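Local coordinates for protein A197 (PDB 2C0N) that is probably a glycosyltransferase with the GT-A fold, encoded by a virus that infects Sulfolobus and inferred to transfer sugars to acceptor molecules, at residues Arg2-Val13 with Ile26-Val37. Numbering follows the deposited sequence.
Sequences RTLFFIPSMGSV and IEYVILSRRNHV. With SO4 (sulfate ion), chain D.
Phe5 N and Phe5 O hydrogen-bond to Glu27 O and Val29 N, and Ile7 repeats the pattern with Val29 O and Leu31 N, joining parallel strands 3-8 and 28-31. At the end of this run Leu31 O takes two donors from Ser9: the backbone N in the carbonyl plane, and OG, 2.8 Å away, from above that plane. Ser9 OG stands between its backbone N and carbonyl carbon (chi1 87°), where it also accepts from Gly11 N, an ST turn. On one face of the sheet the Phe6 ring lies alongside Val29, its CD2 3.8 Å from Val29 CB; helix 37-50 covers both through Ala44 and Met47. On the other, Ile26 CG2 comes within 3.5 Å of Phe5 CD1, and helix 15-23 packs against Ile26 and Ile7. Just before strand 3-8, Arg2 NH1 forms a salt bridge 3.2 Å long to Glu27 OE1, on the syn side but 30° out of the carboxylate plane, while Arg2 NE and NH2 hydrogen-bond a sulfate, probably from the crystallisation liquor; Glu27 OE2 is hydrogen-bonded by Tyr54 OH of its own chain and Lys197 N of the second subunit. Met10 CE sits over one face of the Arg33 guanidinium. Helix 15-23, linking the parallel strands, makes a beta-alpha-beta crossover, consistent with the Rossmann-like nucleotide-binding half of GT-A glycosyltransferases.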
ATOM      1  N   ARG A   2      -2.267 -19.059 -13.019  1.00 21.15           N
ATOM      2  CA  ARG A   2      -2.545 -18.228 -11.866  1.00 20.19           C
ATOM      3  C   ARG A   2      -1.249 -17.854 -11.158  1.00 18.65           C
ATOM      4  O   ARG A   2      -0.469 -18.711 -10.769  1.00 17.04           O
ATOM      5  CB  ARG A   2      -3.490 -18.907 -10.884  1.00 20.12           C
ATOM      6  CG  ARG A   2      -4.001 -17.923  -9.846  1.00 20.80           C
ATOM      7  CD  ARG A   2      -5.208 -18.375  -9.121  1.00 21.61           C
ATOM      8  NE  ARG A   2      -6.340 -18.429 -10.018  1.00 22.03           N
ATOM      9  CZ  ARG A   2      -7.057 -17.394 -10.457  1.00 23.43           C
ATOM     10  NH1 ARG A   2      -6.805 -16.150 -10.069  1.00 24.38           N
ATOM     11  NH2 ARG A   2      -8.047 -17.615 -11.300  1.00 20.42           N
ATOM     12  N   THR A   3      -1.057 -16.555 -10.992  1.00 18.23           N
ATOM     13  CA  THR A   3       0.196 -15.985 -10.531  1.00 17.85           C
ATOM     14  C   THR A   3       0.014 -15.351  -9.168  1.00 18.08           C
ATOM     15  O   THR A   3      -0.944 -14.587  -8.949  1.00 18.94           O
ATOM     16  CB  THR A   3       0.668 -14.934 -11.534  1.00 18.25           C
ATOM     17  OG1 THR A   3       0.780 -15.556 -12.822  1.00 18.31           O
ATOM     18  CG2 THR A   3       1.992 -14.331 -11.150  1.00 17.57           C
ATOM     19  N   LEU A   4       0.946 -15.666  -8.277  1.00 16.96           N
ATOM     20  CA  LEU A   4       1.035 -15.063  -6.978  1.00 16.12           C
ATOM     21  C   LEU A   4       2.288 -14.191  -6.938  1.00 16.32           C
ATOM     22  O   LEU A   4       3.432 -14.683  -7.090  1.00 15.26           O
ATOM     23  CB  LEU A   4       1.097 -16.123  -5.888  1.00 15.35           C
ATOM     24  CG  LEU A   4       0.968 -15.637  -4.445  1.00 15.52           C
ATOM     25  CD1 LEU A   4      -0.256 -14.766  -4.280  1.00 16.50           C
ATOM     26  CD2 LEU A   4       0.886 -16.813  -3.539  1.00 15.69           C
ATOM     27  N   PHE A   5       2.056 -12.892  -6.751  1.00 15.85           N
ATOM     28  CA  PHE A   5       3.140 -11.920  -6.666  1.00 15.38           C
ATOM     29  C   PHE A   5       3.720 -11.844  -5.248  1.00 15.40           C
ATOM     30  O   PHE A   5       2.999 -11.689  -4.296  1.00 17.27           O
ATOM     31  CB  PHE A   5       2.663 -10.531  -7.087  1.00 15.55           C
ATOM     32  CG  PHE A   5       2.531 -10.372  -8.561  1.00 14.56           C
ATOM     33  CD1 PHE A   5       1.485 -10.987  -9.236  1.00 16.97           C
ATOM     34  CD2 PHE A   5       3.440  -9.635  -9.285  1.00 15.43           C
ATOM     35  CE1 PHE A   5       1.366 -10.862 -10.605  1.00 16.08           C
ATOM     36  CE2 PHE A   5       3.334  -9.504 -10.653  1.00 13.86           C
ATOM     37  CZ  PHE A   5       2.270 -10.122 -11.308  1.00 14.27           C
ATOM     38  N   PHE A   6       5.032 -11.901  -5.134  1.00 15.05           N
ATOM     39  CA  PHE A   6       5.689 -11.721  -3.851  1.00 15.57           C
ATOM     40  C   PHE A   6       6.525 -10.472  -3.977  1.00 15.70           C
ATOM     41  O   PHE A   6       7.375 -10.368  -4.867  1.00 15.28           O
ATOM     42  CB  PHE A   6       6.543 -12.926  -3.499  1.00 15.91           C
ATOM     43  CG  PHE A   6       5.738 -14.130  -3.062  1.00 15.82           C
ATOM     44  CD1 PHE A   6       5.182 -14.968  -3.992  1.00 16.72           C
ATOM     45  CD2 PHE A   6       5.499 -14.368  -1.721  1.00 18.89           C
ATOM     46  CE1 PHE A   6       4.411 -16.054  -3.605  1.00 15.26           C
ATOM     47  CE2 PHE A   6       4.738 -15.441  -1.318  1.00 16.25           C
ATOM     48  CZ  PHE A   6       4.198 -16.279  -2.243  1.00 15.30           C
ATOM     49  N   ILE A   7       6.256  -9.521  -3.089  1.00 16.34           N
ATOM     50  CA  ILE A   7       6.848  -8.207  -3.143  1.00 16.67           C
ATOM     51  C   ILE A   7       7.700  -7.983  -1.884  1.00 15.54           C
ATOM     52  O   ILE A   7       7.147  -7.714  -0.833  1.00 14.95           O
ATOM     53  CB  ILE A   7       5.739  -7.136  -3.272  1.00 17.77           C
ATOM     54  CG1 ILE A   7       4.920  -7.362  -4.558  1.00 19.44           C
ATOM     55  CG2 ILE A   7       6.392  -5.714  -3.133  1.00 18.73           C
ATOM     56  CD1 ILE A   7       3.509  -6.691  -4.585  1.00 20.32           C
ATOM     57  N   PRO A   8       9.044  -8.096  -1.984  1.00 16.84           N
ATOM     58  CA  PRO A   8       9.928  -7.834  -0.834  1.00 17.85           C
ATOM     59  C   PRO A   8       9.840  -6.360  -0.488  1.00 19.08           C
ATOM     60  O   PRO A   8      10.022  -5.532  -1.377  1.00 20.70           O
ATOM     61  CB  PRO A   8      11.324  -8.174  -1.376  1.00 18.48           C
ATOM     62  CG  PRO A   8      11.123  -8.908  -2.587  1.00 18.32           C
ATOM     63  CD  PRO A   8       9.799  -8.566  -3.149  1.00 18.64           C
ATOM     64  N   SER A   9       9.463  -6.029   0.727  1.00 18.58           N
ATOM     65  CA  SER A   9       9.425  -4.612   1.106  1.00 17.63           C
ATOM     66  C   SER A   9      10.307  -4.291   2.281  1.00 17.84           C
ATOM     67  O   SER A   9      10.821  -5.199   2.942  1.00 18.66           O
ATOM     68  CB  SER A   9       7.989  -4.199   1.397  1.00 17.80           C
ATOM     69  OG  SER A   9       7.691  -4.470   2.719  1.00 19.65           O
HETATM   70  N   MSE A  10      10.421  -2.992   2.563  1.00 16.44           N
HETATM   71  CA  MSE A  10      11.026  -2.478   3.801  1.00 18.64           C
HETATM   72  C   MSE A  10       9.975  -1.980   4.793  1.00 16.45           C
HETATM   73  O   MSE A  10      10.297  -1.302   5.768  1.00 15.75           O
HETATM   74  CB  MSE A  10      12.064  -1.403   3.482  1.00 20.59           C
HETATM   75  CG  MSE A  10      13.028  -1.868   2.414  1.00 28.67           C
HETATM   76 SE   MSE A  10      14.344  -2.941   3.280  1.00 48.59          SE
HETATM   77  CE  MSE A  10      15.478  -1.541   3.860  1.00 43.10           C
ATOM     78  N   GLY A  11       8.710  -2.393   4.572  1.00 15.30           N
ATOM     79  CA  GLY A  11       7.609  -2.092   5.473  1.00 14.99           C
ATOM     80  C   GLY A  11       6.594  -1.086   4.935  1.00 16.14           C
ATOM     81  O   GLY A  11       5.599  -0.783   5.602  1.00 15.56           O
ATOM     82  N   SER A  12       6.822  -0.582   3.730  1.00 16.81           N
ATOM     83  CA  SER A  12       5.822   0.263   3.092  1.00 16.10           C
ATOM     84  C   SER A  12       5.792  -0.022   1.605  1.00 16.31           C
ATOM     85  O   SER A  12       6.768  -0.588   1.048  1.00 16.24           O
ATOM     86  CB  SER A  12       6.103   1.716   3.351  1.00 16.34           C
ATOM     87  OG  SER A  12       7.256   2.128   2.661  1.00 17.48           O
ATOM     88  N   VAL A  13       4.690   0.396   0.969  1.00 16.64           N
ATOM     89  CA  VAL A  13       4.543   0.292  -0.475  1.00 17.25           C
ATOM     90  C   VAL A  13       4.196   1.679  -1.063  1.00 16.04           C
ATOM     91  O   VAL A  13       3.242   2.323  -0.622  1.00 16.98           O
ATOM     92  CB  VAL A  13       3.451  -0.698  -0.849  1.00 16.42           C
ATOM     93  CG1 VAL A  13       3.326  -0.852  -2.343  1.00 21.33           C
ATOM     94  CG2 VAL A  13       3.798  -2.080  -0.258  1.00 18.53           C
ATOM     95  N   ILE A  26      -4.401  -7.863  -8.671  1.00 17.00           N
ATOM     96  CA  ILE A  26      -3.251  -8.731  -8.443  1.00 16.70           C
ATOM     97  C   ILE A  26      -3.419  -9.451  -7.112  1.00 16.95           C
ATOM     98  O   ILE A  26      -3.883  -8.845  -6.130  1.00 16.80           O
ATOM     99  CB  ILE A  26      -1.986  -7.889  -8.360  1.00 17.17           C
ATOM    100  CG1 ILE A  26      -1.739  -7.173  -9.680  1.00 17.58           C
ATOM    101  CG2 ILE A  26      -0.784  -8.729  -7.895  1.00 17.77           C
ATOM    102  CD1 ILE A  26      -1.410  -8.051 -10.863  1.00 18.54           C
ATOM    103  N   GLU A  27      -3.057 -10.733  -7.091  1.00 15.32           N
ATOM    104  CA  GLU A  27      -2.952 -11.505  -5.850  1.00 14.83           C
ATOM    105  C   GLU A  27      -1.489 -11.501  -5.396  1.00 15.38           C
ATOM    106  O   GLU A  27      -0.581 -11.745  -6.198  1.00 16.08           O
ATOM    107  CB  GLU A  27      -3.435 -12.928  -6.053  1.00 15.01           C
ATOM    108  CG  GLU A  27      -4.926 -12.990  -6.328  1.00 15.03           C
ATOM    109  CD  GLU A  27      -5.389 -14.393  -6.435  1.00 16.81           C
ATOM    110  OE1 GLU A  27      -5.313 -14.960  -7.543  1.00 18.67           O
ATOM    111  OE2 GLU A  27      -5.811 -14.947  -5.415  1.00 18.77           O
ATOM    112  N   TYR A  28      -1.262 -11.179  -4.123  1.00 14.01           N
ATOM    113  CA  TYR A  28       0.098 -10.932  -3.672  1.00 14.70           C
ATOM    114  C   TYR A  28       0.305 -11.245  -2.213  1.00 15.13           C
ATOM    115  O   TYR A  28      -0.645 -11.367  -1.425  1.00 14.42           O
ATOM    116  CB  TYR A  28       0.470  -9.459  -3.923  1.00 15.00           C
ATOM    117  CG  TYR A  28      -0.477  -8.480  -3.220  1.00 12.83           C
ATOM    118  CD1 TYR A  28      -0.328  -8.214  -1.870  1.00 15.59           C
ATOM    119  CD2 TYR A  28      -1.496  -7.834  -3.899  1.00 13.76           C
ATOM    120  CE1 TYR A  28      -1.132  -7.318  -1.210  1.00 15.46           C
ATOM    121  CE2 TYR A  28      -2.338  -6.921  -3.232  1.00 15.58           C
ATOM    122  CZ  TYR A  28      -2.140  -6.677  -1.889  1.00 17.27           C
ATOM    123  OH  TYR A  28      -2.953  -5.804  -1.199  1.00 19.09           O
ATOM    124  N   VAL A  29       1.587 -11.326  -1.872  1.00 14.87           N
ATOM    125  CA  VAL A  29       2.058 -11.262  -0.534  1.00 15.56           C
ATOM    126  C   VAL A  29       3.161 -10.203  -0.495  1.00 15.56           C
ATOM    127  O   VAL A  29       4.165 -10.301  -1.205  1.00 17.16           O
ATOM    128  CB  VAL A  29       2.629 -12.576  -0.061  1.00 15.28           C
ATOM    129  CG1 VAL A  29       3.166 -12.448   1.365  1.00 17.08           C
ATOM    130  CG2 VAL A  29       1.566 -13.680  -0.109  1.00 16.35           C
ATOM    131  N   ILE A  30       2.940  -9.170   0.282  1.00 15.34           N
ATOM    132  CA  ILE A  30       3.959  -8.170   0.493  1.00 16.23           C
ATOM    133  C   ILE A  30       4.728  -8.594   1.740  1.00 16.04           C
ATOM    134  O   ILE A  30       4.144  -8.767   2.789  1.00 17.27           O
ATOM    135  CB  ILE A  30       3.384  -6.772   0.731  1.00 16.18           C
ATOM    136  CG1 ILE A  30       2.431  -6.389  -0.388  1.00 17.54           C
ATOM    137  CG2 ILE A  30       4.520  -5.756   0.731  1.00 15.57           C
ATOM    138  CD1 ILE A  30       1.604  -5.207  -0.092  1.00 19.70           C
ATOM    139  N   LEU A  31       6.029  -8.787   1.610  1.00 17.45           N
ATOM    140  CA  LEU A  31       6.830  -9.361   2.665  1.00 17.15           C
ATOM    141  C   LEU A  31       7.378  -8.226   3.507  1.00 16.43           C
ATOM    142  O   LEU A  31       7.982  -7.282   2.964  1.00 17.54           O
ATOM    143  CB  LEU A  31       7.975 -10.185   2.071  1.00 18.41           C
ATOM    144  CG  LEU A  31       7.462 -11.349   1.197  1.00 17.37           C
ATOM    145  CD1 LEU A  31       8.409 -11.696   0.095  1.00 21.13           C
ATOM    146  CD2 LEU A  31       7.197 -12.503   2.046  1.00 16.78           C
ATOM    147  N   SER A  32       7.160  -8.304   4.821  1.00 16.39           N
ATOM    148  CA  SER A  32       7.751  -7.395   5.773  1.00 17.14           C
ATOM    149  C   SER A  32       9.244  -7.553   5.825  1.00 17.30           C
ATOM    150  O   SER A  32       9.801  -8.519   5.326  1.00 15.94           O
ATOM    151  CB  SER A  32       7.177  -7.610   7.170  1.00 18.07           C
ATOM    152  OG  SER A  32       5.877  -7.100   7.167  1.00 23.97           O
ATOM    153  N   ARG A  33       9.893  -6.553   6.417  1.00 17.79           N
ATOM    154  CA  ARG A  33      11.313  -6.457   6.371  1.00 19.14           C
ATOM    155  C   ARG A  33      11.907  -7.636   7.129  1.00 19.71           C
ATOM    156  O   ARG A  33      11.376  -8.039   8.146  1.00 18.55           O
ATOM    157  CB  ARG A  33      11.752  -5.144   7.023  1.00 18.57           C
ATOM    158  CG  ARG A  33      13.163  -4.832   6.781  1.00 21.15           C
ATOM    159  CD  ARG A  33      13.470  -3.454   7.279  1.00 22.23           C
ATOM    160  NE  ARG A  33      14.889  -3.174   7.122  1.00 27.03           N
ATOM    161  CZ  ARG A  33      15.505  -2.087   7.565  1.00 29.95           C
ATOM    162  NH1 ARG A  33      14.832  -1.142   8.221  1.00 29.78           N
ATOM    163  NH2 ARG A  33      16.826  -1.952   7.369  1.00 32.49           N
ATOM    164  N   ARG A  34      12.975  -8.214   6.616  1.00 20.41           N
ATOM    165  CA  ARG A  34      13.709  -9.221   7.379  1.00 22.39           C
ATOM    166  C   ARG A  34      15.191  -8.801   7.381  1.00 22.59           C
ATOM    167  O   ARG A  34      15.541  -7.683   6.993  1.00 23.25           O
ATOM    168  CB  ARG A  34      13.461 -10.654   6.846  1.00 23.12           C
ATOM    169  CG  ARG A  34      11.988 -11.201   6.961  1.00 24.50           C
ATOM    170  CD  ARG A  34      11.550 -11.532   8.394  1.00 24.97           C
ATOM    171  NE  ARG A  34      10.140 -11.915   8.652  1.00 24.21           N
ATOM    172  CZ  ARG A  34       9.134 -11.089   8.996  1.00 27.97           C
ATOM    173  NH1 ARG A  34       9.313  -9.781   9.028  1.00 29.38           N
ATOM    174  NH2 ARG A  34       7.907 -11.555   9.267  1.00 24.91           N
ATOM    175  N   ASN A  35      16.050  -9.688   7.826  1.00 22.87           N
ATOM    176  CA  ASN A  35      17.481  -9.449   7.828  1.00 23.42           C
ATOM    177  C   ASN A  35      18.040  -9.033   6.462  1.00 21.49           C
ATOM    178  O   ASN A  35      18.925  -8.193   6.354  1.00 20.36           O
ATOM    179  CB  ASN A  35      18.207 -10.718   8.332  1.00 24.23           C
ATOM    180  CG  ASN A  35      17.304 -11.601   9.232  1.00 27.80           C
ATOM    181  OD1 ASN A  35      16.164 -11.961   8.862  1.00 28.74           O
ATOM    182  ND2 ASN A  35      17.805 -11.928  10.422  1.00 32.02           N
ATOM    183  N   HIS A  36      17.524  -9.647   5.413  1.00 20.06           N
ATOM    184  CA  HIS A  36      18.078  -9.451   4.097  1.00 18.83           C
ATOM    185  C   HIS A  36      17.043  -9.897   3.093  1.00 17.97           C
ATOM    186  O   HIS A  36      16.205 -10.752   3.402  1.00 17.44           O
ATOM    187  CB  HIS A  36      19.363 -10.266   3.956  1.00 19.34           C
ATOM    188  CG  HIS A  36      20.027 -10.133   2.622  1.00 20.58           C
ATOM    189  ND1 HIS A  36      21.136  -9.340   2.407  1.00 25.53           N
ATOM    190  CD2 HIS A  36      19.762 -10.726   1.445  1.00 20.32           C
ATOM    191  CE1 HIS A  36      21.497  -9.428   1.139  1.00 24.33           C
ATOM    192  NE2 HIS A  36      20.663 -10.252   0.527  1.00 23.67           N
ATOM    193  N   VAL A  37      17.098  -9.345   1.891  1.00 17.31           N
ATOM    194  CA  VAL A  37      16.115  -9.712   0.844  1.00 17.61           C
ATOM    195  C   VAL A  37      16.131 -11.213   0.521  1.00 16.72           C
ATOM    196  O   VAL A  37      15.112 -11.809   0.203  1.00 16.63           O
ATOM    197  CB  VAL A  37      16.269  -8.835  -0.430  1.00 18.07           C
ATOM    198  CG1 VAL A  37      17.591  -9.039  -1.096  1.00 20.67           C
ATOM    199  CG2 VAL A  37      15.139  -9.087  -1.397  1.00 18.96           C
TER
HETATM  200  S   SO4 D1203      -6.763 -20.804 -13.098  1.00 45.69           S
HETATM  201  O1  SO4 D1203      -7.049 -21.970 -13.917  1.00 46.27           O
HETATM  202  O2  SO4 D1203      -5.589 -20.168 -13.653  1.00 46.44           O
HETATM  203  O3  SO4 D1203      -7.916 -19.920 -13.126  1.00 46.62           O
HETATM  204  O4  SO4 D1203      -6.486 -21.161 -11.701  1.00 47.82           O
HETATM  205  O   HOH W   1      -2.169 -12.144  -9.472  1.00 18.27           O
HETATM  206  O   HOH W   2      12.314  -0.148   7.056  1.00 23.12           O